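Local structure of chromatin structure-remodeling complex subunit RSC2 (Saccharomyces cerevisiae, 4BB7) at residues Y27-A33 against V46-L52; K103-F109 against G123-E129; C65-P70 against E85-T89. The protein serves as a subunit of the ATP-dependent RSC chromatin-remodelling complex, which repositions nucleosomes, and binds histone H3 through this BAH domain. Residues are numbered along the deposited sequence.

Contact 1: residues Y27-A33 against V46-L52; sequences YHVGDWA and VGQIFRL
Backbone first: strand 46-52 is extended up to a classic bulge in which Phe50 and Arg51 both face Asn63 of the next strand. Ala33 and Gly47 form an antiparallel hydrogen-bonded pair (Ala33 N to Gly47 O 2.8 Å, Gly47 N to Ala33 O 3.0 Å), Trp32 and Gln48 a non-hydrogen-bonded one with CA atoms 4.3 Å apart. A type II turn, His28 to Asp31, itself bonds to 46-52 before the strand pairing proper begins: Ile49 N gives to Asp31 O (2.8 Å) and Gly30 N to Ile49 O (2.6 Å). Gly30 fits because its phi of 94° would jam a CB against the preceding carbonyl. Among side chains, Gln48, with chi1 and chi2 both t, sends NE2 to Gly30 O (2.8 Å), while its CB lies 3.9 Å from the centroid of the Trp32 six-membered ring, over its face. Apolar contacts join Ile49 CD1 to Tyr27 CB (3.6 Å) and Val29 CG2 to Leu52 CD1 (4.3 Å). The turn leads into strand 32-35, which pairs antiparallel with 45-54 as a beta hairpin of the SH3-like BAH sheet.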
loop_
_atom_site.group_PDB
_atom_site.type_symbol
_atom_site.label_atom_id
_atom_site.label_comp_id
_atom_site.label_asym_id
_atom_site.label_seq_id
_atom_site.Cartn_x
_atom_site.Cartn_y
_atom_site.Cartn_z
ATOM N N TYR A 27 8.538 -8.898 16.798
ATOM C CA TYR A 27 7.150 -8.610 16.480
ATOM C C TYR A 27 6.610 -9.673 15.530
ATOM O O TYR A 27 7.265 -10.037 14.554
ATOM C CB TYR A 27 7.029 -7.223 15.845
ATOM C CG TYR A 27 7.421 -6.088 16.769
ATOM C CD1 TYR A 27 8.738 -5.647 16.844
ATOM C CD2 TYR A 27 6.473 -5.453 17.562
ATOM C CE1 TYR A 27 9.099 -4.610 17.686
ATOM C CE2 TYR A 27 6.825 -4.417 18.405
ATOM C CZ TYR A 27 8.140 -4.000 18.462
ATOM O OH TYR A 27 8.494 -2.972 19.299
ATOM N N HIS A 28 5.418 -10.177 15.823
ATOM C CA HIS A 28 4.805 -11.204 14.994
ATOM C C HIS A 28 3.384 -10.818 14.623
ATOM O O HIS A 28 2.774 -9.972 15.270
ATOM C CB HIS A 28 4.794 -12.541 15.730
ATOM C CG HIS A 28 6.150 -13.018 16.143
ATOM N ND1 HIS A 28 6.800 -12.537 17.260
ATOM C CD2 HIS A 28 6.978 -13.937 15.592
ATOM C CE1 HIS A 28 7.970 -13.139 17.378
ATOM N NE2 HIS A 28 8.103 -13.994 16.380
ATOM N N VAL A 29 2.855 -11.443 13.580
ATOM C CA VAL A 29 1.474 -11.203 13.187
ATOM C C VAL A 29 0.546 -11.516 14.356
ATOM O O VAL A 29 0.719 -12.519 15.045
ATOM C CB VAL A 29 1.071 -12.048 11.959
ATOM C CG1 VAL A 29 -0.376 -11.779 11.577
ATOM C CG2 VAL A 29 1.996 -11.752 10.793
ATOM N N GLY A 30 -0.432 -10.648 14.579
ATOM C CA GLY A 30 -1.378 -10.833 15.662
ATOM C C GLY A 30 -0.933 -10.093 16.904
ATOM O O GLY A 30 -1.637 -10.075 17.915
ATOM N N ASP A 31 0.244 -9.477 16.819
ATOM C CA ASP A 31 0.821 -8.739 17.937
ATOM C C ASP A 31 0.255 -7.331 18.057
ATOM O O ASP A 31 0.048 -6.648 17.054
ATOM C CB ASP A 31 2.338 -8.646 17.779
ATOM C CG ASP A 31 3.085 -9.364 18.879
ATOM O OD1 ASP A 31 2.454 -9.704 19.902
ATOM O OD2 ASP A 31 4.307 -9.577 18.722
ATOM N N TRP A 32 0.017 -6.897 19.291
ATOM C CA TRP A 32 -0.353 -5.511 19.551
ATOM C C TRP A 32 0.910 -4.686 19.776
ATOM O O TRP A 32 1.781 -5.075 20.553
ATOM C CB TRP A 32 -1.260 -5.416 20.779
ATOM C CG TRP A 32 -2.537 -6.188 20.654
ATOM C CD1 TRP A 32 -2.788 -7.440 21.133
ATOM C CD2 TRP A 32 -3.744 -5.754 20.014
ATOM N NE1 TRP A 32 -4.076 -7.817 20.831
ATOM C CE2 TRP A 32 -4.684 -6.798 20.143
ATOM C CE3 TRP A 32 -4.121 -4.587 19.344
ATOM C CZ2 TRP A 32 -5.976 -6.710 19.626
ATOM C CZ3 TRP A 32 -5.409 -4.501 18.834
ATOM C CH2 TRP A 32 -6.319 -5.556 18.978
ATOM N N ALA A 33 1.020 -3.550 19.098
ATOM C CA ALA A 33 2.209 -2.716 19.254
ATOM C C ALA A 33 1.943 -1.226 19.078
ATOM O O ALA A 33 0.827 -0.806 18.760
ATOM C CB ALA A 33 3.312 -3.173 18.309
ATOM N N VAL A 46 -1.786 3.060 18.327
ATOM C CA VAL A 46 -1.976 1.693 18.774
ATOM C C VAL A 46 -2.472 0.856 17.602
ATOM O O VAL A 46 -3.463 1.201 16.962
ATOM C CB VAL A 46 -2.968 1.601 19.936
ATOM C CG1 VAL A 46 -3.058 0.168 20.429
ATOM C CG2 VAL A 46 -2.540 2.525 21.064
ATOM N N GLY A 47 -1.768 -0.233 17.313
ATOM C CA GLY A 47 -2.123 -1.092 16.199
ATOM C C GLY A 47 -1.826 -2.559 16.448
ATOM O O GLY A 47 -1.126 -2.910 17.397
ATOM N N GLN A 48 -2.377 -3.416 15.596
ATOM C CA GLN A 48 -2.088 -4.845 15.646
ATOM C C GLN A 48 -1.530 -5.308 14.304
ATOM O O GLN A 48 -2.082 -4.983 13.254
ATOM C CB GLN A 48 -3.343 -5.646 15.999
ATOM C CG GLN A 48 -3.106 -7.150 16.057
ATOM C CD GLN A 48 -4.333 -7.929 16.489
ATOM O OE1 GLN A 48 -5.466 -7.507 16.263
ATOM N NE2 GLN A 48 -4.109 -9.077 17.116
ATOM N N ILE A 49 -0.441 -6.067 14.339
ATOM C CA ILE A 49 0.211 -6.523 13.114
ATOM C C ILE A 49 -0.566 -7.619 12.370
ATOM O O ILE A 49 -0.725 -8.730 12.868
ATOM C CB ILE A 49 1.635 -7.014 13.399
ATOM C CG1 ILE A 49 2.450 -5.891 14.044
ATOM C CG2 ILE A 49 2.296 -7.496 12.117
ATOM C CD1 ILE A 49 3.775 -6.342 14.617
ATOM N N PHE A 50 -1.039 -7.297 11.171
ATOM C CA PHE A 50 -1.779 -8.262 10.361
ATOM C C PHE A 50 -0.893 -9.032 9.381
ATOM O O PHE A 50 -1.207 -10.167 9.020
ATOM C CB PHE A 50 -2.918 -7.579 9.603
ATOM C CG PHE A 50 -4.207 -7.517 10.367
ATOM C CD1 PHE A 50 -4.327 -6.710 11.491
ATOM C CD2 PHE A 50 -5.306 -8.255 9.955
ATOM C CE1 PHE A 50 -5.521 -6.648 12.195
ATOM C CE2 PHE A 50 -6.499 -8.198 10.652
ATOM C CZ PHE A 50 -6.606 -7.394 11.774
ATOM N N ARG A 51 0.198 -8.416 8.935
ATOM C CA ARG A 51 1.134 -9.109 8.054
ATOM C C ARG A 51 2.473 -8.383 7.931
ATOM O O ARG A 51 2.563 -7.181 8.170
ATOM C CB ARG A 51 0.517 -9.348 6.669
ATOM C CG ARG A 51 0.637 -8.175 5.721
ATOM C CD ARG A 51 0.064 -8.506 4.351
ATOM N NE ARG A 51 0.326 -7.442 3.383
ATOM C CZ ARG A 51 -0.485 -6.412 3.163
ATOM N NH1 ARG A 51 -1.621 -6.305 3.845
ATOM N NH2 ARG A 51 -0.161 -5.488 2.264
ATOM N N LEU A 52 3.504 -9.136 7.562
ATOM C CA LEU A 52 4.854 -8.608 7.415
ATOM C C LEU A 52 5.457 -9.113 6.110
ATOM O O LEU A 52 5.123 -10.204 5.648
ATOM C CB LEU A 52 5.732 -9.067 8.582
ATOM C CG LEU A 52 5.288 -8.761 10.014
ATOM C CD1 LEU A 52 5.829 -9.816 10.974
ATOM C CD2 LEU A 52 5.718 -7.365 10.441
#

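Contact 2: residues K103-F109 against G123-E129; sequences KCYVIHF and GPLFVCE
This is a parallel pairing between 105-108 and 125-128, the last strand in the order of the BAH sheet, their axes 4.5 Å apart and inclined by 35°; the Val127 backbone also bonds to Asn84 and Val86. Tyr105, Val106, Ile107 and His108 face Leu125, Phe126, Val127 and Cys128 in turn. The hydrogen bonds zigzag: Tyr105 N to Pro124 O (3.1 Å), Phe126 N to Tyr105 O (3.0 Å), Ile107 N to Phe126 O (3.0 Å), Cys128 N to Ile107 O (2.8 Å), Phe109 N to Cys128 O (2.8 Å). In this otherwise antiparallel sheet, the parallel pair follows from a crossover through helix 109-114, N-capped at His108. On the face of Tyr105, Leu125, Ile107 and Val127, the p rotamer of Val127 and t/t of Ile107 bring their CG2 atoms to 3.6 Å; on that of Val106, Phe126, His108 and Cys128, Val106 CG1 touches Cys128 CB (3.8 Å). Cys104 SG sits 5.0 Å from the Phe126 ring centroid, at its edge. Gly123 is needed where a CB would strike Lys103 O. The Glu129 carboxylate, held by Lys141 and Tyr82, lies against the Phe109 ring (OE2 to CD2 3.4 Å).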
loop_
_atom_site.group_PDB
_atom_site.type_symbol
_atom_site.label_atom_id
_atom_site.label_comp_id
_atom_site.label_asym_id
_atom_site.label_seq_id
_atom_site.Cartn_x
_atom_site.Cartn_y
_atom_site.Cartn_z
ATOM N N LYS A 103 6.030 -2.575 22.269
ATOM C CA LYS A 103 4.904 -3.495 22.367
ATOM C C LYS A 103 3.805 -2.884 23.224
ATOM O O LYS A 103 4.056 -1.977 24.021
ATOM C CB LYS A 103 5.342 -4.815 23.006
ATOM C CG LYS A 103 6.108 -5.747 22.091
ATOM C CD LYS A 103 5.187 -6.394 21.077
ATOM C CE LYS A 103 5.897 -7.502 20.318
ATOM N NZ LYS A 103 6.306 -8.619 21.217
ATOM N N CYS A 104 2.588 -3.387 23.054
ATOM C CA CYS A 104 1.491 -3.057 23.951
ATOM C C CYS A 104 0.499 -4.207 23.954
ATOM O O CYS A 104 0.770 -5.271 23.397
ATOM C CB CYS A 104 0.799 -1.751 23.537
ATOM S SG CYS A 104 -0.427 -1.902 22.202
ATOM N N TYR A 105 -0.650 -3.991 24.580
ATOM C CA TYR A 105 -1.708 -4.990 24.571
ATOM C C TYR A 105 -3.090 -4.347 24.623
ATOM O O TYR A 105 -3.362 -3.508 25.482
ATOM C CB TYR A 105 -1.536 -5.972 25.732
ATOM C CG TYR A 105 -2.356 -7.230 25.578
ATOM C CD1 TYR A 105 -1.901 -8.284 24.801
ATOM C CD2 TYR A 105 -3.589 -7.360 26.201
ATOM C CE1 TYR A 105 -2.645 -9.436 24.652
ATOM C CE2 TYR A 105 -4.342 -8.510 26.058
ATOM C CZ TYR A 105 -3.863 -9.546 25.284
ATOM O OH TYR A 105 -4.605 -10.694 25.136
ATOM N N VAL A 106 -3.954 -4.739 23.694
ATOM C CA VAL A 106 -5.342 -4.291 23.695
ATOM C C VAL A 106 -6.255 -5.445 24.099
ATOM O O VAL A 106 -6.237 -6.507 23.471
ATOM C CB VAL A 106 -5.771 -3.757 22.312
ATOM C CG1 VAL A 106 -7.255 -3.409 22.311
ATOM C CG2 VAL A 106 -4.931 -2.547 21.922
ATOM N N ILE A 107 -7.045 -5.237 25.151
ATOM C CA ILE A 107 -7.967 -6.263 25.634
ATOM C C ILE A 107 -9.425 -5.910 25.318
ATOM O O ILE A 107 -9.791 -4.737 25.241
ATOM C CB ILE A 107 -7.800 -6.512 27.154
ATOM C CG1 ILE A 107 -8.516 -7.797 27.573
ATOM C CG2 ILE A 107 -8.313 -5.331 27.957
ATOM C CD1 ILE A 107 -8.331 -8.147 29.033
ATOM N N HIS A 108 -10.246 -6.938 25.125
ATOM C CA HIS A 108 -11.660 -6.751 24.822
ATOM C C HIS A 108 -12.463 -6.469 26.091
ATOM O O HIS A 108 -12.411 -7.238 27.052
ATOM C CB HIS A 108 -12.212 -7.985 24.109
ATOM C CG HIS A 108 -13.619 -7.823 23.629
ATOM N ND1 HIS A 108 -14.563 -8.822 23.734
ATOM C CD2 HIS A 108 -14.244 -6.776 23.039
ATOM C CE1 HIS A 108 -15.708 -8.398 23.231
ATOM N NE2 HIS A 108 -15.542 -7.159 22.803
ATOM N N PHE A 109 -13.212 -5.371 26.091
ATOM C CA PHE A 109 -13.935 -4.944 27.289
ATOM C C PHE A 109 -14.680 -6.070 27.996
ATOM O O PHE A 109 -14.582 -6.219 29.211
ATOM C CB PHE A 109 -14.915 -3.813 26.978
ATOM C CG PHE A 109 -15.770 -3.422 28.151
ATOM C CD1 PHE A 109 -15.204 -2.822 29.270
ATOM C CD2 PHE A 109 -17.136 -3.655 28.142
ATOM C CE1 PHE A 109 -15.987 -2.460 30.356
ATOM C CE2 PHE A 109 -17.927 -3.295 29.225
ATOM C CZ PHE A 109 -17.351 -2.699 30.334
ATOM N N GLY A 123 3.781 -4.296 27.384
ATOM C CA GLY A 123 3.727 -2.844 27.417
ATOM C C GLY A 123 2.386 -2.340 27.916
ATOM O O GLY A 123 1.646 -3.081 28.566
ATOM N N PRO A 124 2.056 -1.077 27.601
ATOM C CA PRO A 124 0.856 -0.393 28.103
ATOM C C PRO A 124 -0.423 -1.203 27.905
ATOM O O PRO A 124 -0.560 -1.913 26.910
ATOM C CB PRO A 124 0.801 0.885 27.259
ATOM C CG PRO A 124 2.206 1.115 26.836
ATOM C CD PRO A 124 2.812 -0.244 26.650
ATOM N N LEU A 125 -1.355 -1.081 28.845
ATOM C CA LEU A 125 -2.614 -1.815 28.778
ATOM C C LEU A 125 -3.773 -0.930 28.317
ATOM O O LEU A 125 -4.192 -0.018 29.030
ATOM C CB LEU A 125 -2.934 -2.456 30.132
ATOM C CG LEU A 125 -4.294 -3.156 30.255
ATOM C CD1 LEU A 125 -4.543 -4.103 29.084
ATOM C CD2 LEU A 125 -4.415 -3.895 31.583
ATOM N N PHE A 126 -4.279 -1.197 27.115
ATOM C CA PHE A 126 -5.450 -0.496 26.599
ATOM C C PHE A 126 -6.634 -1.454 26.573
ATOM O O PHE A 126 -6.449 -2.673 26.547
ATOM C CB PHE A 126 -5.206 0.024 25.179
ATOM C CG PHE A 126 -3.960 0.853 25.030
ATOM C CD1 PHE A 126 -3.946 2.183 25.413
ATOM C CD2 PHE A 126 -2.812 0.309 24.474
ATOM C CE1 PHE A 126 -2.802 2.952 25.263
ATOM C CE2 PHE A 126 -1.663 1.073 24.319
ATOM C CZ PHE A 126 -1.657 2.394 24.716
ATOM N N VAL A 127 -7.846 -0.909 26.573
ATOM C CA VAL A 127 -9.040 -1.734 26.443
ATOM C C VAL A 127 -9.920 -1.218 25.317
ATOM O O VAL A 127 -10.015 -0.013 25.093
ATOM C CB VAL A 127 -9.861 -1.794 27.754
ATOM C CG1 VAL A 127 -10.492 -0.447 28.054
ATOM C CG2 VAL A 127 -10.933 -2.871 27.665
ATOM N N CYS A 128 -10.555 -2.139 24.605
ATOM C CA CYS A 128 -11.445 -1.776 23.512
ATOM C C CYS A 128 -12.818 -2.410 23.692
ATOM O O CYS A 128 -12.945 -3.625 23.864
ATOM C CB CYS A 128 -10.841 -2.180 22.163
ATOM S SG CYS A 128 -11.933 -1.934 20.737
ATOM N N GLU A 129 -13.844 -1.570 23.662
ATOM C CA GLU A 129 -15.218 -2.047 23.670
ATOM C C GLU A 129 -15.891 -1.745 22.332
ATOM O O GLU A 129 -16.601 -2.586 21.781
ATOM C CB GLU A 129 -16.006 -1.397 24.804
ATOM C CG GLU A 129 -17.415 -1.931 24.941
ATOM C CD GLU A 129 -18.204 -1.207 26.008
ATOM O OE1 GLU A 129 -17.734 -0.147 26.463
ATOM O OE2 GLU A 129 -19.289 -1.696 26.389
#

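Contact 3: residues C65-P70 against E85-T89; sequences CWYYRP and EVMKT
Tyr68 turns its ring face onto the methyl of Thr89, whose CG2 stands 3.5 Å from the ring centroid and 11° off the normal, a close CH-pi contact. Tyr67, pointing to the other side of the sheet, covers the neighbouring residue in the same way: Lys88 CA is 3.9 Å from its ring centroid, and Val86 CG2 comes to 4.0 Å from Tyr67 CD2. Strands 65-68 and 87-89 are antiparallel, 4.7 Å apart at closest approach and inclined by 141°. Tyr67 and Lys88 form a non-hydrogen-bonded pair (CA atoms 4.5 Å apart), Tyr68 and Met87 a hydrogen-bonded one, with Met87 N to Tyr68 O at 3.0 Å and a weak, bent return bond from Tyr68 N to Met87 O at 2.8 Å. Trp66 O accepts twice, from Thr89 N (3.3 Å) and from Thr89 OG1 (2.8 Å), the p rotamer of Thr89 turning its hydroxyl to that carbonyl. At the far end Met87 folds its flexible chain so that CE reaches Pro70 N (3.9 Å). The pairing belongs to the SH3-like sheet of the BAH domain. Tyrosine suits it by offering a broad face to aliphatic groups while its hydroxyl can reach polar partners, as Tyr68 OH does with Glu134; the chemistry implies a buried seam in which aromatic cover and a doubly used carbonyl supplement a backbone pairing with one weak hydrogen bond.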
loop_
_atom_site.group_PDB
_atom_site.type_symbol
_atom_site.label_atom_id
_atom_site.label_comp_id
_atom_site.label_asym_id
_atom_site.label_seq_id
_atom_site.Cartn_x
_atom_site.Cartn_y
_atom_site.Cartn_z
ATOM N N CYS A 65 -3.696 -2.738 11.731
ATOM C CA CYS A 65 -5.022 -2.150 11.860
ATOM C C CYS A 65 -5.007 -1.106 12.970
ATOM O O CYS A 65 -4.776 -1.430 14.136
ATOM C CB CYS A 65 -6.070 -3.221 12.163
ATOM S SG CYS A 65 -7.777 -2.592 12.244
ATOM N N TRP A 66 -5.254 0.148 12.602
ATOM C CA TRP A 66 -5.193 1.251 13.552
ATOM C C TRP A 66 -6.324 1.218 14.568
ATOM O O TRP A 66 -7.436 0.787 14.266
ATOM C CB TRP A 66 -5.200 2.596 12.820
ATOM C CG TRP A 66 -3.904 2.927 12.143
ATOM C CD1 TRP A 66 -2.741 2.215 12.204
ATOM C CD2 TRP A 66 -3.639 4.055 11.302
ATOM N NE1 TRP A 66 -1.768 2.831 11.453
ATOM C CE2 TRP A 66 -2.293 3.963 10.890
ATOM C CE3 TRP A 66 -4.409 5.136 10.858
ATOM C CZ2 TRP A 66 -1.700 4.909 10.056
ATOM C CZ3 TRP A 66 -3.817 6.076 10.032
ATOM C CH2 TRP A 66 -2.475 5.956 9.640
ATOM N N TYR A 67 -6.020 1.674 15.777
ATOM C CA TYR A 67 -7.018 1.870 16.818
ATOM C C TYR A 67 -6.869 3.285 17.365
ATOM O O TYR A 67 -5.806 3.652 17.862
ATOM C CB TYR A 67 -6.839 0.849 17.943
ATOM C CG TYR A 67 -7.261 -0.555 17.579
ATOM C CD1 TYR A 67 -6.622 -1.256 16.562
ATOM C CD2 TYR A 67 -8.287 -1.191 18.266
ATOM C CE1 TYR A 67 -7.000 -2.544 16.229
ATOM C CE2 TYR A 67 -8.671 -2.482 17.943
ATOM C CZ TYR A 67 -8.024 -3.150 16.923
ATOM O OH TYR A 67 -8.405 -4.429 16.602
ATOM N N TYR A 68 -7.928 4.077 17.262
ATOM C CA TYR A 68 -7.877 5.475 17.677
ATOM C C TYR A 68 -7.988 5.639 19.189
ATOM O O TYR A 68 -8.538 4.782 19.881
ATOM C CB TYR A 68 -8.989 6.280 16.998
ATOM C CG TYR A 68 -8.775 6.526 15.522
ATOM C CD1 TYR A 68 -7.570 6.203 14.910
ATOM C CD2 TYR A 68 -9.773 7.097 14.744
ATOM C CE1 TYR A 68 -7.369 6.435 13.559
ATOM C CE2 TYR A 68 -9.583 7.332 13.394
ATOM C CZ TYR A 68 -8.381 6.998 12.805
ATOM O OH TYR A 68 -8.189 7.229 11.461
ATOM N N ARG A 69 -7.452 6.743 19.693
ATOM C CA ARG A 69 -7.699 7.149 21.067
ATOM C C ARG A 69 -8.855 8.140 21.020
ATOM O O ARG A 69 -9.148 8.692 19.960
ATOM C CB ARG A 69 -6.462 7.811 21.671
ATOM C CG ARG A 69 -5.177 7.013 21.532
ATOM C CD ARG A 69 -4.014 7.801 22.112
ATOM N NE ARG A 69 -2.719 7.175 21.862
ATOM C CZ ARG A 69 -2.021 6.508 22.775
ATOM N NH1 ARG A 69 -2.493 6.373 24.006
ATOM N NH2 ARG A 69 -0.849 5.980 22.458
ATOM N N PRO A 70 -9.518 8.367 22.165
ATOM C CA PRO A 70 -10.696 9.243 22.218
ATOM C C PRO A 70 -10.465 10.602 21.553
ATOM O O PRO A 70 -11.274 11.032 20.727
ATOM C CB PRO A 70 -10.922 9.425 23.720
ATOM C CG PRO A 70 -10.367 8.177 24.332
ATOM C CD PRO A 70 -9.181 7.810 23.489
ATOM N N GLU A 85 -8.749 3.694 27.016
ATOM C CA GLU A 85 -9.658 3.128 26.026
ATOM C C GLU A 85 -9.208 3.439 24.608
ATOM O O GLU A 85 -8.716 4.533 24.333
ATOM C CB GLU A 85 -11.092 3.630 26.225
ATOM C CG GLU A 85 -12.051 3.119 25.148
ATOM C CD GLU A 85 -13.503 3.507 25.386
ATOM O OE1 GLU A 85 -13.823 4.021 26.480
ATOM O OE2 GLU A 85 -14.325 3.289 24.468
ATOM N N VAL A 86 -9.375 2.464 23.716
ATOM C CA VAL A 86 -9.154 2.667 22.287
ATOM C C VAL A 86 -10.323 2.102 21.482
ATOM O O VAL A 86 -11.053 1.231 21.956
ATOM C CB VAL A 86 -7.837 2.014 21.795
ATOM C CG1 VAL A 86 -6.652 2.527 22.601
ATOM C CG2 VAL A 86 -7.926 0.492 21.865
ATOM N N MET A 87 -10.496 2.608 20.265
ATOM C CA MET A 87 -11.532 2.121 19.364
ATOM C C MET A 87 -10.913 1.556 18.089
ATOM O O MET A 87 -9.908 2.073 17.605
ATOM C CB MET A 87 -12.513 3.244 19.006
ATOM C CG MET A 87 -13.550 3.562 20.077
ATOM S SD MET A 87 -12.865 4.400 21.516
ATOM C CE MET A 87 -12.143 5.852 20.759
ATOM N N LYS A 88 -11.518 0.497 17.553
ATOM C CA LYS A 88 -11.051 -0.122 16.316
ATOM C C LYS A 88 -11.557 0.633 15.090
ATOM O O LYS A 88 -12.717 1.049 15.037
ATOM C CB LYS A 88 -11.513 -1.579 16.235
ATOM C CG LYS A 88 -11.104 -2.286 14.950
ATOM C CD LYS A 88 -11.852 -3.594 14.783
ATOM C CE LYS A 88 -11.272 -4.410 13.648
ATOM N NZ LYS A 88 -11.295 -3.668 12.362
ATOM N N THR A 89 -10.684 0.793 14.102
ATOM C CA THR A 89 -11.031 1.515 12.883
ATOM C C THR A 89 -10.932 0.633 11.641
ATOM O O THR A 89 -10.560 -0.540 11.718
ATOM C CB THR A 89 -10.142 2.765 12.697
ATOM O OG1 THR A 89 -8.787 2.370 12.450
ATOM C CG2 THR A 89 -10.189 3.639 13.942
#

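In the fold
All three contacts are largely buried and share one mixed sheet of the BAH domain. Contact 3 lies nearest the centre of the chain (about 4 Å between centres), contact 2 next (about 7 Å) and contact 1 farthest (about 15 Å); only contact 1 touches the second subunit, through Phe50 and Arg51. Val46 and Gln48 of contact 1 pair with Tyr67 and Cys65 of contact 3, and Trp32 with Cys104 of contact 2. Contact 2 alone is parallel, with an exposed end at Gly123 and Pro124; it mixes aliphatic packing with Phe, Tyr and a cysteine sulfur, whereas contact 3 relies on tyrosine faces and contact 1 on a glycine turn and a hydrogen bond from a glutamine side-chain amide. Val86 N bonds to Val127 O, linking contacts 3 and 2, consistent with a curled, barrel-like SH3 sheet.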